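Side-chain contacts in Cas13d (uncultured Ruminococcus sp, PDB 6IV9), which binds a CRISPR RNA and, through its two HEPN domains, carries out both maturation of that RNA and cleavage of target RNA: residues I190-N195 with I636-A641; D207-Y212 with L242-D247; V339-L344 with R358-F363; E381-E386 with K449-F454. The protein carries 2 engineered substitutions. One frame throughout, in Å; residues are numbered along the deposited sequence.

The four contacts form two separate pairs within a largely helical chain. Interactions 1 and 2, with centres about 15 Å apart, touch each other: both involve helix 168-197 or its following loop, and both are backed by helix 267-291. Interactions 3 and 4, centres about 21 Å apart, do not touch, but consecutive helices 353-366 and 376-386 link them and helix 400-418 lines both. The pairs lie far apart, up to about 56 Å between the centres of interactions 2 and 4. Along the chain, interactions 2, 3 and 4 close one after another between the two halves of interaction 1, which spans them all. Interactions 3 and 4 approach the bound RNA, nearest atoms about 4 and 7 Å away.

Interaction 1. Residues I190-N195 with I636-A641; sequences IVYALN and IKYANA
Tyr192 reaches across to the end of helix 630-638, where its hydroxyl donates a 2.7 Å hydrogen bond from OH to O of Tyr638. The donor sits above the carbonyl plane, 38° out of it, while the oxygen lies in the plane of the Tyr192 ring, at its edge. The two tyrosine side chains meet at an oblique slant, Tyr192 CD2 coming 3.6 Å from Tyr638 CD1, at the edge of the latter ring. Next to them, Ala193 CB rests 3.6 Å from Lys637 CG, and Ala193 CA makes a CH···O contact of 3.6 Å with Lys637 O. What sends the Tyr192 ring toward the helix end is its CG lying anti to the backbone N (chi1 165°). Replacing Tyr192 with an alanine would probably deprive the Tyr638 carbonyl of its hydroxyl partner and open a gap beside the Tyr638 ring. Farther out, Glu513 accepts from Tyr638 OH and forms a salt bridge with Lys637 NZ, which also bonds to Phe508 O. Asn196 ND2 bonds to both Lys637 O and Ala639 O. The result is the C-terminal end of helix 630-638, where the carbonyls of Lys637 and Tyr638, and of Ala639 just beyond it, are taken up by side chains of helix 168-197.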
loop_
_atom_site.group_PDB
_atom_site.type_symbol
_atom_site.label_atom_id
_atom_site.label_comp_id
_atom_site.label_asym_id
_atom_site.label_seq_id
_atom_site.Cartn_x
_atom_site.Cartn_y
_atom_site.Cartn_z
ATOM N N ILE A 190 -4.886 -10.276 -1.715
ATOM C CA ILE A 190 -4.958 -11.268 -0.603
ATOM C C ILE A 190 -5.688 -12.534 -1.067
ATOM O O ILE A 190 -5.222 -13.606 -0.809
ATOM C CB ILE A 190 -5.638 -10.653 0.632
ATOM C CG1 ILE A 190 -4.834 -9.487 1.204
ATOM C CG2 ILE A 190 -5.909 -11.737 1.655
ATOM C CD1 ILE A 190 -5.544 -8.716 2.276
ATOM N N VAL A 191 -6.797 -12.380 -1.767
ATOM C CA VAL A 191 -7.554 -13.570 -2.232
ATOM C C VAL A 191 -6.659 -14.383 -3.172
ATOM O O VAL A 191 -6.682 -15.586 -3.102
ATOM C CB VAL A 191 -8.860 -13.146 -2.916
ATOM C CG1 VAL A 191 -9.520 -14.303 -3.625
ATOM C CG2 VAL A 191 -9.811 -12.511 -1.932
ATOM N N TYR A 192 -5.930 -13.711 -4.049
ATOM C CA TYR A 192 -5.033 -14.443 -4.968
ATOM C C TYR A 192 -3.957 -15.170 -4.165
ATOM O O TYR A 192 -3.696 -16.307 -4.429
ATOM C CB TYR A 192 -4.388 -13.485 -5.964
ATOM C CG TYR A 192 -3.209 -14.075 -6.682
ATOM C CD1 TYR A 192 -3.368 -15.026 -7.665
ATOM C CD2 TYR A 192 -1.928 -13.702 -6.347
ATOM C CE1 TYR A 192 -2.281 -15.581 -8.314
ATOM C CE2 TYR A 192 -0.832 -14.242 -6.987
ATOM C CZ TYR A 192 -1.006 -15.190 -7.970
ATOM O OH TYR A 192 0.090 -15.696 -8.586
ATOM N N ALA A 193 -3.382 -14.507 -3.179
ATOM C CA ALA A 193 -2.313 -15.126 -2.375
ATOM C C ALA A 193 -2.849 -16.370 -1.657
ATOM O O ALA A 193 -2.181 -17.376 -1.652
ATOM C CB ALA A 193 -1.790 -14.130 -1.391
ATOM N N LEU A 194 -4.037 -16.276 -1.081
ATOM C CA LEU A 194 -4.615 -17.436 -0.360
ATOM C C LEU A 194 -4.863 -18.591 -1.331
ATOM O O LEU A 194 -4.529 -19.693 -0.986
ATOM C CB LEU A 194 -5.880 -16.976 0.361
ATOM C CG LEU A 194 -5.589 -16.072 1.549
ATOM C CD1 LEU A 194 -6.844 -15.401 2.046
ATOM C CD2 LEU A 194 -4.920 -16.857 2.652
ATOM N N ASN A 195 -5.408 -18.315 -2.507
ATOM C CA ASN A 195 -5.617 -19.368 -3.528
ATOM C C ASN A 195 -4.273 -19.933 -3.992
ATOM O O ASN A 195 -4.163 -21.131 -4.166
ATOM C CB ASN A 195 -6.418 -18.864 -4.721
ATOM C CG ASN A 195 -7.897 -18.900 -4.428
ATOM O OD1 ASN A 195 -8.493 -19.953 -4.456
ATOM N ND2 ASN A 195 -8.470 -17.772 -4.077
ATOM N N ILE A 636 6.868 -16.321 -2.470
ATOM C CA ILE A 636 6.049 -17.541 -2.260
ATOM C C ILE A 636 4.566 -17.181 -2.252
ATOM O O ILE A 636 3.798 -17.917 -2.773
ATOM C CB ILE A 636 6.471 -18.268 -0.979
ATOM C CG1 ILE A 636 7.925 -18.719 -1.066
ATOM C CG2 ILE A 636 5.542 -19.425 -0.715
ATOM C CD1 ILE A 636 8.216 -19.559 -2.265
ATOM N N LYS A 637 4.224 -16.063 -1.642
ATOM C CA LYS A 637 2.825 -15.605 -1.520
ATOM C C LYS A 637 2.208 -15.354 -2.901
ATOM O O LYS A 637 1.098 -15.791 -3.133
ATOM C CB LYS A 637 2.926 -14.272 -0.782
ATOM C CG LYS A 637 1.652 -13.631 -0.301
ATOM C CD LYS A 637 1.937 -12.563 0.727
ATOM C CE LYS A 637 2.196 -11.194 0.141
ATOM N NZ LYS A 637 1.974 -10.110 1.118
ATOM N N TYR A 638 2.935 -14.669 -3.774
ATOM C CA TYR A 638 2.374 -14.264 -5.084
ATOM C C TYR A 638 2.865 -15.122 -6.248
ATOM O O TYR A 638 2.324 -15.003 -7.319
ATOM C CB TYR A 638 2.696 -12.792 -5.348
ATOM C CG TYR A 638 1.914 -11.842 -4.484
ATOM C CD1 TYR A 638 0.547 -11.957 -4.362
ATOM C CD2 TYR A 638 2.535 -10.846 -3.770
ATOM C CE1 TYR A 638 -0.182 -11.106 -3.553
ATOM C CE2 TYR A 638 1.825 -9.979 -2.970
ATOM C CZ TYR A 638 0.459 -10.101 -2.868
ATOM O OH TYR A 638 -0.237 -9.264 -2.073
ATOM N N ALA A 639 3.875 -15.939 -6.030
ATOM C CA ALA A 639 4.417 -16.716 -7.157
ATOM C C ALA A 639 4.614 -18.186 -6.783
ATOM O O ALA A 639 3.913 -18.673 -5.948
ATOM C CB ALA A 639 5.656 -16.067 -7.702
ATOM N N ASN A 640 5.512 -18.854 -7.485
ATOM C CA ASN A 640 5.802 -20.292 -7.300
ATOM C C ASN A 640 7.324 -20.442 -7.239
ATOM O O ASN A 640 7.963 -19.974 -8.144
ATOM C CB ASN A 640 5.160 -21.072 -8.436
ATOM C CG ASN A 640 5.439 -22.551 -8.365
ATOM O OD1 ASN A 640 6.470 -23.015 -8.799
ATOM N ND2 ASN A 640 4.519 -23.281 -7.790
ATOM N N ALA A 641 7.845 -21.149 -6.244
ATOM C CA ALA A 641 9.309 -21.233 -6.053
ATOM C C ALA A 641 9.996 -21.822 -7.280
ATOM O O ALA A 641 10.970 -21.284 -7.718
ATOM C CB ALA A 641 9.599 -22.090 -4.855
#

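Interaction 2. Residues D207-Y212 with L242-D247; sequences DDFMGY and LSKFND
The CG of Phe209 stands opposite its main-chain nitrogen (chi1 166°), which directs the ring from the loop toward helix 232-251, while the first torsion of Lys244 (chi1 -75°) sets its CG beside Phe209 CB. The result is a loop-on-helix contact between neighbouring parts of the chain: the loop after helix 168-197 folds back and inserts one aromatic residue against helix 232-251. The aliphatic base of the lysine does the touching. Lys244 CB, pointing toward the loop, lies 3.7 Å from Phe209 CB and equally near its CG, and Lys244 CG follows at 3.8 Å from Phe209 CB. Beyond CG the lysine chain bends at chi2 and chi4 and its amino end leads away; NZ remains 6.7 Å from OD2 of the poorly ordered Asp208, too far for a direct ion pair in the model. The main chain of the helix contributes as well: Lys244 C sits over one face of the Phe209 ring, and Phe245 N approaches CE1 of Phe209 to 4.3 Å. Around the buried ring, Leu248, Asn195 of helix 168-197 and Leu281 of helix 267-291 join the packing, while the Phe245 ring turns to an edge-to-face contact with Phe222. On the ring face opposite Lys244, the sulfur of the adjacent Met210, SD, rests 4.1 Å above the Phe209 plane, offset toward the rim.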
loop_
_atom_site.group_PDB
_atom_site.type_symbol
_atom_site.label_atom_id
_atom_site.label_comp_id
_atom_site.label_asym_id
_atom_site.label_seq_id
_atom_site.Cartn_x
_atom_site.Cartn_y
_atom_site.Cartn_z
ATOM N N ASP A 207 -12.772 -18.883 -7.308
ATOM C CA ASP A 207 -13.389 -18.404 -6.051
ATOM C C ASP A 207 -14.356 -19.405 -5.446
ATOM O O ASP A 207 -15.247 -19.002 -4.729
ATOM C CB ASP A 207 -13.590 -16.898 -5.954
ATOM C CG ASP A 207 -12.632 -16.310 -4.929
ATOM O OD1 ASP A 207 -11.809 -17.080 -4.362
ATOM O OD2 ASP A 207 -12.716 -15.111 -4.713
ATOM N N ASP A 208 -14.119 -20.677 -5.737
ATOM C CA ASP A 208 -14.872 -21.774 -5.081
ATOM C C ASP A 208 -14.489 -21.734 -3.602
ATOM O O ASP A 208 -15.292 -22.147 -2.762
ATOM C CB ASP A 208 -14.542 -23.129 -5.705
ATOM C CG ASP A 208 -15.628 -23.591 -6.653
ATOM O OD1 ASP A 208 -16.329 -22.721 -7.196
ATOM O OD2 ASP A 208 -15.772 -24.807 -6.821
ATOM N N PHE A 209 -13.297 -21.209 -3.321
ATOM C CA PHE A 209 -12.809 -21.183 -1.930
ATOM C C PHE A 209 -13.241 -19.878 -1.272
ATOM O O PHE A 209 -14.182 -19.927 -0.531
ATOM C CB PHE A 209 -11.306 -21.449 -1.932
ATOM C CG PHE A 209 -10.572 -21.140 -0.660
ATOM C CD1 PHE A 209 -11.194 -21.238 0.562
ATOM C CD2 PHE A 209 -9.248 -20.761 -0.692
ATOM C CE1 PHE A 209 -10.512 -20.958 1.728
ATOM C CE2 PHE A 209 -8.566 -20.475 0.472
ATOM C CZ PHE A 209 -9.200 -20.577 1.682
ATOM N N MET A 210 -12.601 -18.758 -1.570
ATOM C CA MET A 210 -12.970 -17.489 -0.890
ATOM C C MET A 210 -14.376 -16.999 -1.249
ATOM O O MET A 210 -14.988 -16.383 -0.408
ATOM C CB MET A 210 -11.941 -16.385 -1.127
ATOM C CG MET A 210 -10.562 -16.770 -0.688
ATOM S SD MET A 210 -10.302 -16.626 1.066
ATOM C CE MET A 210 -10.678 -14.899 1.329
ATOM N N GLY A 211 -14.835 -17.244 -2.470
ATOM C CA GLY A 211 -16.151 -16.773 -2.941
ATOM C C GLY A 211 -17.331 -17.347 -2.177
ATOM O O GLY A 211 -18.348 -16.679 -2.120
ATOM N N TYR A 212 -17.223 -18.575 -1.677
ATOM C CA TYR A 212 -18.357 -19.234 -0.983
ATOM C C TYR A 212 -18.350 -18.960 0.520
ATOM O O TYR A 212 -19.217 -19.483 1.196
ATOM C CB TYR A 212 -18.359 -20.739 -1.241
ATOM C CG TYR A 212 -18.758 -21.144 -2.633
ATOM C CD1 TYR A 212 -19.674 -20.410 -3.356
ATOM C CD2 TYR A 212 -18.214 -22.265 -3.225
ATOM C CE1 TYR A 212 -20.042 -20.776 -4.638
ATOM C CE2 TYR A 212 -18.566 -22.642 -4.506
ATOM C CZ TYR A 212 -19.483 -21.897 -5.215
ATOM O OH TYR A 212 -19.832 -22.282 -6.480
ATOM N N LEU A 242 -15.216 -25.496 2.725
ATOM C CA LEU A 242 -14.665 -26.197 3.911
ATOM C C LEU A 242 -13.525 -27.105 3.455
ATOM O O LEU A 242 -12.499 -27.141 4.087
ATOM C CB LEU A 242 -15.795 -27.019 4.526
ATOM C CG LEU A 242 -15.490 -27.685 5.859
ATOM C CD1 LEU A 242 -14.888 -26.701 6.831
ATOM C CD2 LEU A 242 -16.742 -28.293 6.445
ATOM N N SER A 243 -13.737 -27.802 2.353
ATOM C CA SER A 243 -12.716 -28.730 1.830
ATOM C C SER A 243 -11.456 -27.952 1.435
ATOM O O SER A 243 -10.367 -28.402 1.737
ATOM C CB SER A 243 -13.318 -29.533 0.720
ATOM O OG SER A 243 -12.319 -30.110 -0.080
ATOM N N LYS A 244 -11.629 -26.798 0.791
ATOM C CA LYS A 244 -10.491 -25.925 0.413
ATOM C C LYS A 244 -9.814 -25.393 1.680
ATOM O O LYS A 244 -8.620 -25.265 1.681
ATOM C CB LYS A 244 -10.956 -24.827 -0.540
ATOM C CG LYS A 244 -11.210 -25.295 -1.960
ATOM C CD LYS A 244 -9.931 -25.517 -2.701
ATOM C CE LYS A 244 -10.096 -25.716 -4.189
ATOM N NZ LYS A 244 -9.290 -24.746 -4.969
ATOM N N PHE A 245 -10.592 -25.094 2.710
ATOM C CA PHE A 245 -10.056 -24.555 3.984
ATOM C C PHE A 245 -9.118 -25.587 4.612
ATOM O O PHE A 245 -8.040 -25.253 5.026
ATOM C CB PHE A 245 -11.232 -24.243 4.908
ATOM C CG PHE A 245 -10.908 -23.765 6.301
ATOM C CD1 PHE A 245 -10.461 -22.481 6.531
ATOM C CD2 PHE A 245 -11.126 -24.580 7.392
ATOM C CE1 PHE A 245 -10.197 -22.040 7.812
ATOM C CE2 PHE A 245 -10.859 -24.140 8.674
ATOM C CZ PHE A 245 -10.404 -22.868 8.881
ATOM N N ASN A 246 -9.549 -26.842 4.647
ATOM C CA ASN A 246 -8.690 -27.926 5.181
ATOM C C ASN A 246 -7.453 -28.070 4.296
ATOM O O ASN A 246 -6.410 -28.302 4.824
ATOM C CB ASN A 246 -9.456 -29.228 5.364
ATOM C CG ASN A 246 -10.418 -29.155 6.518
ATOM O OD1 ASN A 246 -10.059 -28.699 7.580
ATOM N ND2 ASN A 246 -11.640 -29.578 6.306
ATOM N N ASP A 247 -7.600 -27.906 2.988
ATOM C CA ASP A 247 -6.444 -28.011 2.068
ATOM C C ASP A 247 -5.421 -26.938 2.445
ATOM O O ASP A 247 -4.258 -27.246 2.521
ATOM C CB ASP A 247 -6.889 -27.808 0.622
ATOM C CG ASP A 247 -7.609 -28.988 0.003
ATOM O OD1 ASP A 247 -7.443 -30.087 0.504
ATOM O OD2 ASP A 247 -8.331 -28.787 -0.975
#

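Interaction 3. Residues V339-L344 with R358-F363; sequences VNISLL and RLYYDF
Side chains of helix 338-347 all approach the Tyr360 ring obliquely from one side of its plane, which stands 83° from that of the Asn340 amide. Leu344 CD1 lies 3.6 Å from Tyr360 CD1, the two side chains crossing at about a right angle, and on the same side of the plane Ile341 CG1 lies 4.0 Å from Tyr360 CD2. At the phenol end, Asn340 ND2 donates a hydrogen bond of 3.0 Å to Tyr360 OH with an N-H···O angle of 149°; the hydroxyl oxygen is tilted from the amide plane. Asn340 CB also packs there, 3.4 Å from Tyr360 OH. The ring reaches this position because its CG is placed anti to the main-chain nitrogen. The other end of the amide is held too, Asn340 OD1 accepting from Lys402 NZ, which helps fix how the amide is turned. A phenylalanine in place of Tyr360 would probably leave Asn340 ND2 without this acceptor, the amide then held by Lys402 at OD1. Phe409 of helix 400-418 makes an edge-to-face contact with the Tyr360 ring, and a phosphate of the bound RNA also packs on Tyr360. The two consecutive helices run 134° apart in direction, their segment axes 11.1 Å distant, as a splayed helical hairpin whose buried tyrosine lies next to the guide RNA.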
loop_
_atom_site.group_PDB
_atom_site.type_symbol
_atom_site.label_atom_id
_atom_site.label_comp_id
_atom_site.label_asym_id
_atom_site.label_seq_id
_atom_site.Cartn_x
_atom_site.Cartn_y
_atom_site.Cartn_z
ATOM N N VAL A 339 17.809 -0.243 27.669
ATOM C CA VAL A 339 19.095 0.316 27.194
ATOM C C VAL A 339 18.907 1.741 26.675
ATOM O O VAL A 339 19.597 2.617 27.128
ATOM C CB VAL A 339 19.647 -0.577 26.081
ATOM C CG1 VAL A 339 20.849 0.054 25.435
ATOM C CG2 VAL A 339 19.939 -1.979 26.560
ATOM N N ASN A 340 17.980 1.950 25.751
ATOM C CA ASN A 340 17.773 3.314 25.222
ATOM C C ASN A 340 17.252 4.237 26.319
ATOM O O ASN A 340 17.692 5.360 26.382
ATOM C CB ASN A 340 16.886 3.315 23.982
ATOM C CG ASN A 340 17.580 2.699 22.794
ATOM O OD1 ASN A 340 18.657 2.158 22.924
ATOM N ND2 ASN A 340 16.963 2.786 21.636
ATOM N N ILE A 341 16.334 3.753 27.142
ATOM C CA ILE A 341 15.751 4.638 28.186
ATOM C C ILE A 341 16.852 5.099 29.151
ATOM O O ILE A 341 16.899 6.277 29.434
ATOM C CB ILE A 341 14.577 3.953 28.899
ATOM C CG1 ILE A 341 13.349 3.892 27.987
ATOM C CG2 ILE A 341 14.269 4.668 30.197
ATOM C CD1 ILE A 341 12.295 2.937 28.436
ATOM N N SER A 342 17.737 4.197 29.565
ATOM C CA SER A 342 18.824 4.575 30.506
ATOM C C SER A 342 19.723 5.625 29.874
ATOM O O SER A 342 19.951 6.631 30.500
ATOM C CB SER A 342 19.648 3.389 30.843
ATOM O OG SER A 342 18.895 2.475 31.585
ATOM N N LEU A 343 20.138 5.402 28.637
ATOM C CA LEU A 343 21.044 6.336 27.943
ATOM C C LEU A 343 20.380 7.706 27.849
ATOM O O LEU A 343 21.052 8.689 28.037
ATOM C CB LEU A 343 21.239 5.795 26.529
ATOM C CG LEU A 343 22.609 5.251 26.151
ATOM C CD1 LEU A 343 23.487 5.005 27.366
ATOM C CD2 LEU A 343 22.466 3.991 25.317
ATOM N N LEU A 344 19.104 7.743 27.497
ATOM C CA LEU A 344 18.379 9.023 27.318
ATOM C C LEU A 344 18.222 9.780 28.639
ATOM O O LEU A 344 18.353 10.988 28.644
ATOM C CB LEU A 344 17.034 8.710 26.672
ATOM C CG LEU A 344 17.128 8.254 25.224
ATOM C CD1 LEU A 344 15.772 7.844 24.711
ATOM C CD2 LEU A 344 17.718 9.350 24.374
ATOM N N ARG A 358 7.571 8.415 29.221
ATOM C CA ARG A 358 6.289 8.600 28.510
ATOM C C ARG A 358 6.560 9.019 27.061
ATOM O O ARG A 358 5.905 8.497 26.179
ATOM C CB ARG A 358 5.404 9.559 29.297
ATOM C CG ARG A 358 4.963 8.971 30.627
ATOM C CD ARG A 358 3.868 9.756 31.308
ATOM N NE ARG A 358 4.311 11.097 31.603
ATOM C CZ ARG A 358 4.626 11.535 32.811
ATOM N NH1 ARG A 358 4.494 10.748 33.860
ATOM N NH2 ARG A 358 5.068 12.765 32.971
ATOM N N LEU A 359 7.511 9.918 26.850
ATOM C CA LEU A 359 7.840 10.363 25.477
ATOM C C LEU A 359 8.377 9.185 24.661
ATOM O O LEU A 359 8.079 9.109 23.501
ATOM C CB LEU A 359 8.844 11.510 25.533
ATOM C CG LEU A 359 8.257 12.872 25.880
ATOM C CD1 LEU A 359 9.336 13.834 26.320
ATOM C CD2 LEU A 359 7.482 13.443 24.717
ATOM N N TYR A 360 9.190 8.341 25.272
ATOM C CA TYR A 360 9.770 7.178 24.567
ATOM C C TYR A 360 8.676 6.193 24.162
ATOM O O TYR A 360 8.725 5.670 23.073
ATOM C CB TYR A 360 10.926 6.551 25.335
ATOM C CG TYR A 360 11.772 5.670 24.462
ATOM C CD1 TYR A 360 12.701 6.212 23.604
ATOM C CD2 TYR A 360 11.613 4.305 24.455
ATOM C CE1 TYR A 360 13.471 5.421 22.778
ATOM C CE2 TYR A 360 12.377 3.495 23.642
ATOM C CZ TYR A 360 13.309 4.055 22.799
ATOM O OH TYR A 360 14.070 3.270 22.004
ATOM N N TYR A 361 7.691 5.988 25.029
ATOM C CA TYR A 361 6.573 5.093 24.663
ATOM C C TYR A 361 5.872 5.708 23.450
ATOM O O TYR A 361 5.501 4.990 22.562
ATOM C CB TYR A 361 5.578 4.894 25.806
ATOM C CG TYR A 361 4.436 3.984 25.452
ATOM C CD1 TYR A 361 4.548 2.620 25.597
ATOM C CD2 TYR A 361 3.256 4.474 24.940
ATOM C CE1 TYR A 361 3.526 1.762 25.251
ATOM C CE2 TYR A 361 2.224 3.631 24.581
ATOM C CZ TYR A 361 2.354 2.269 24.743
ATOM O OH TYR A 361 1.352 1.421 24.413
ATOM N N ASP A 362 5.709 7.022 23.459
ATOM C CA ASP A 362 5.052 7.712 22.325
ATOM C C ASP A 362 5.897 7.502 21.072
ATOM O O ASP A 362 5.357 7.090 20.077
ATOM C CB ASP A 362 4.935 9.207 22.605
ATOM C CG ASP A 362 4.343 10.040 21.483
ATOM O OD1 ASP A 362 4.573 9.725 20.329
ATOM O OD2 ASP A 362 3.689 11.011 21.795
ATOM N N PHE A 363 7.196 7.684 21.189
ATOM C CA PHE A 363 8.112 7.574 20.038
ATOM C C PHE A 363 8.020 6.180 19.416
ATOM O O PHE A 363 8.118 6.088 18.227
ATOM C CB PHE A 363 9.524 7.886 20.525
ATOM C CG PHE A 363 10.620 7.744 19.507
ATOM C CD1 PHE A 363 10.889 8.757 18.612
ATOM C CD2 PHE A 363 11.399 6.611 19.467
ATOM C CE1 PHE A 363 11.904 8.629 17.689
ATOM C CE2 PHE A 363 12.412 6.484 18.542
ATOM C CZ PHE A 363 12.657 7.490 17.654
#

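Interaction 4. Residues E381-E386 with K449-F454; sequences EKMLEE and KLWGKF
Leu450 is the first residue of 449-454 to meet Met383, its CB lying 3.8 Å from Met383 CE and as near to SD, so that the thioether lies across the leucine at about a right angle. The leucine's own branch turns elsewhere, toward Tyr415 of helix 400-418. One residue on, Trp451 takes the methyl twice: its backbone N lies 3.9 Å from Met383 CE, and its ring atom CE3 lies 4.1 Å from the same methyl, which comes in at the edge of the indole, near its plane. The indole is held from another quarter by a stack with Tyr387. A turn later Phe454 completes the contact through CB, 4.2 Å from Met383 CE, while its side chain reaches Leu410 and Asn414. The methyl arrives at all three because the methionine chain runs extended as far as SD and then bends at chi3 (84°). No hydrogen bond crosses between the segments. With Ala447 also touching Met383, the methionine sits among residues spaced three, four and seven apart on helix 436-464, a knobs-into-holes insertion between helices whose segments cross at -81°, with axes 10.0 Å apart: an apolar, nearly perpendicular helix crossing.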
loop_
_atom_site.group_PDB
_atom_site.type_symbol
_atom_site.label_atom_id
_atom_site.label_comp_id
_atom_site.label_asym_id
_atom_site.label_seq_id
_atom_site.Cartn_x
_atom_site.Cartn_y
_atom_site.Cartn_z
ATOM N N GLU A 381 19.436 12.397 8.687
ATOM C CA GLU A 381 20.256 11.959 7.535
ATOM C C GLU A 381 21.128 13.119 7.036
ATOM O O GLU A 381 22.255 12.876 6.708
ATOM C CB GLU A 381 19.367 11.434 6.415
ATOM C CG GLU A 381 18.877 10.026 6.638
ATOM C CD GLU A 381 17.876 9.565 5.592
ATOM O OE1 GLU A 381 17.694 8.360 5.460
ATOM O OE2 GLU A 381 17.283 10.419 4.915
ATOM N N LYS A 382 20.583 14.322 6.942
ATOM C CA LYS A 382 21.382 15.481 6.494
ATOM C C LYS A 382 22.487 15.771 7.512
ATOM O O LYS A 382 23.573 16.119 7.092
ATOM C CB LYS A 382 20.492 16.693 6.232
ATOM C CG LYS A 382 19.445 16.495 5.145
ATOM C CD LYS A 382 19.513 17.515 4.033
ATOM C CE LYS A 382 18.856 17.074 2.743
ATOM N NZ LYS A 382 19.764 17.183 1.581
ATOM N N MET A 383 22.193 15.652 8.802
ATOM C CA MET A 383 23.215 15.933 9.834
ATOM C C MET A 383 24.368 14.950 9.665
ATOM O O MET A 383 25.505 15.369 9.732
ATOM C CB MET A 383 22.645 15.782 11.246
ATOM C CG MET A 383 21.745 16.902 11.673
ATOM S SD MET A 383 20.717 16.494 13.077
ATOM C CE MET A 383 21.825 16.838 14.435
ATOM N N LEU A 384 24.058 13.679 9.493
ATOM C CA LEU A 384 25.106 12.653 9.322
ATOM C C LEU A 384 25.865 12.828 8.011
ATOM O O LEU A 384 27.031 12.500 7.985
ATOM C CB LEU A 384 24.495 11.263 9.457
ATOM C CG LEU A 384 23.973 10.954 10.850
ATOM C CD1 LEU A 384 23.679 9.483 11.000
ATOM C CD2 LEU A 384 24.954 11.414 11.896
ATOM N N GLU A 385 25.189 13.224 6.943
ATOM C CA GLU A 385 25.887 13.364 5.646
ATOM C C GLU A 385 26.942 14.465 5.684
ATOM O O GLU A 385 28.026 14.247 5.195
ATOM C CB GLU A 385 24.913 13.803 4.564
ATOM C CG GLU A 385 24.022 12.702 4.068
ATOM C CD GLU A 385 22.852 13.225 3.256
ATOM O OE1 GLU A 385 21.830 12.520 3.189
ATOM O OE2 GLU A 385 22.971 14.340 2.697
ATOM N N GLU A 386 26.541 15.655 6.093
ATOM C CA GLU A 386 27.451 16.817 6.173
ATOM C C GLU A 386 28.429 16.783 7.347
ATOM O O GLU A 386 29.552 17.217 7.155
ATOM C CB GLU A 386 26.641 18.103 6.245
ATOM C CG GLU A 386 25.945 18.421 4.948
ATOM C CD GLU A 386 26.754 18.147 3.694
ATOM O OE1 GLU A 386 26.327 17.288 2.892
ATOM O OE2 GLU A 386 27.790 18.798 3.521
ATOM N N LYS A 449 21.899 24.006 11.918
ATOM C CA LYS A 449 21.580 24.536 13.265
ATOM C C LYS A 449 21.505 23.379 14.262
ATOM O O LYS A 449 21.946 23.541 15.393
ATOM C CB LYS A 449 20.266 25.315 13.253
ATOM C CG LYS A 449 20.189 26.441 12.237
ATOM C CD LYS A 449 18.910 27.220 12.319
ATOM C CE LYS A 449 18.404 27.698 10.980
ATOM N NZ LYS A 449 17.666 28.976 11.095
ATOM N N LEU A 450 20.928 22.258 13.840
ATOM C CA LEU A 450 20.774 21.088 14.735
ATOM C C LEU A 450 22.141 20.537 15.133
ATOM O O LEU A 450 22.280 20.129 16.251
ATOM C CB LEU A 450 19.894 20.039 14.057
ATOM C CG LEU A 450 18.409 20.389 14.001
ATOM C CD1 LEU A 450 17.642 19.376 13.184
ATOM C CD2 LEU A 450 17.825 20.497 15.390
ATOM N N TRP A 451 23.101 20.528 14.225
ATOM C CA TRP A 451 24.441 19.990 14.551
ATOM C C TRP A 451 25.099 20.802 15.662
ATOM O O TRP A 451 25.660 20.202 16.549
ATOM C CB TRP A 451 25.330 19.979 13.323
ATOM C CG TRP A 451 26.609 19.262 13.588
ATOM C CD1 TRP A 451 27.855 19.796 13.625
ATOM C CD2 TRP A 451 26.766 17.862 13.848
ATOM N NE1 TRP A 451 28.774 18.824 13.880
ATOM C CE2 TRP A 451 28.139 17.630 14.023
ATOM C CE3 TRP A 451 25.885 16.786 13.949
ATOM C CZ2 TRP A 451 28.650 16.368 14.291
ATOM C CZ3 TRP A 451 26.391 15.540 14.215
ATOM C CH2 TRP A 451 27.753 15.335 14.387
ATOM N N GLY A 452 24.995 22.119 15.619
ATOM C CA GLY A 452 25.618 22.924 16.678
ATOM C C GLY A 452 25.001 22.577 18.008
ATOM O O GLY A 452 25.695 22.561 19.011
ATOM N N LYS A 453 23.690 22.399 18.016
ATOM C CA LYS A 453 22.956 22.042 19.246
ATOM C C LYS A 453 23.196 20.604 19.733
ATOM O O LYS A 453 23.291 20.426 20.935
ATOM C CB LYS A 453 21.477 22.314 19.002
ATOM C CG LYS A 453 20.567 22.085 20.184
ATOM C CD LYS A 453 19.137 22.220 19.780
ATOM C CE LYS A 453 18.414 23.376 20.410
ATOM N NZ LYS A 453 17.317 23.827 19.532
ATOM N N PHE A 454 23.242 19.620 18.837
ATOM C CA PHE A 454 23.291 18.199 19.272
ATOM C C PHE A 454 24.604 17.478 18.974
ATOM O O PHE A 454 24.646 16.287 19.251
ATOM C CB PHE A 454 22.149 17.421 18.622
ATOM C CG PHE A 454 20.799 17.805 19.150
ATOM C CD1 PHE A 454 20.368 17.342 20.373
ATOM C CD2 PHE A 454 19.982 18.659 18.447
ATOM C CE1 PHE A 454 19.135 17.708 20.871
ATOM C CE2 PHE A 454 18.750 19.024 18.944
ATOM C CZ PHE A 454 18.328 18.543 20.150
#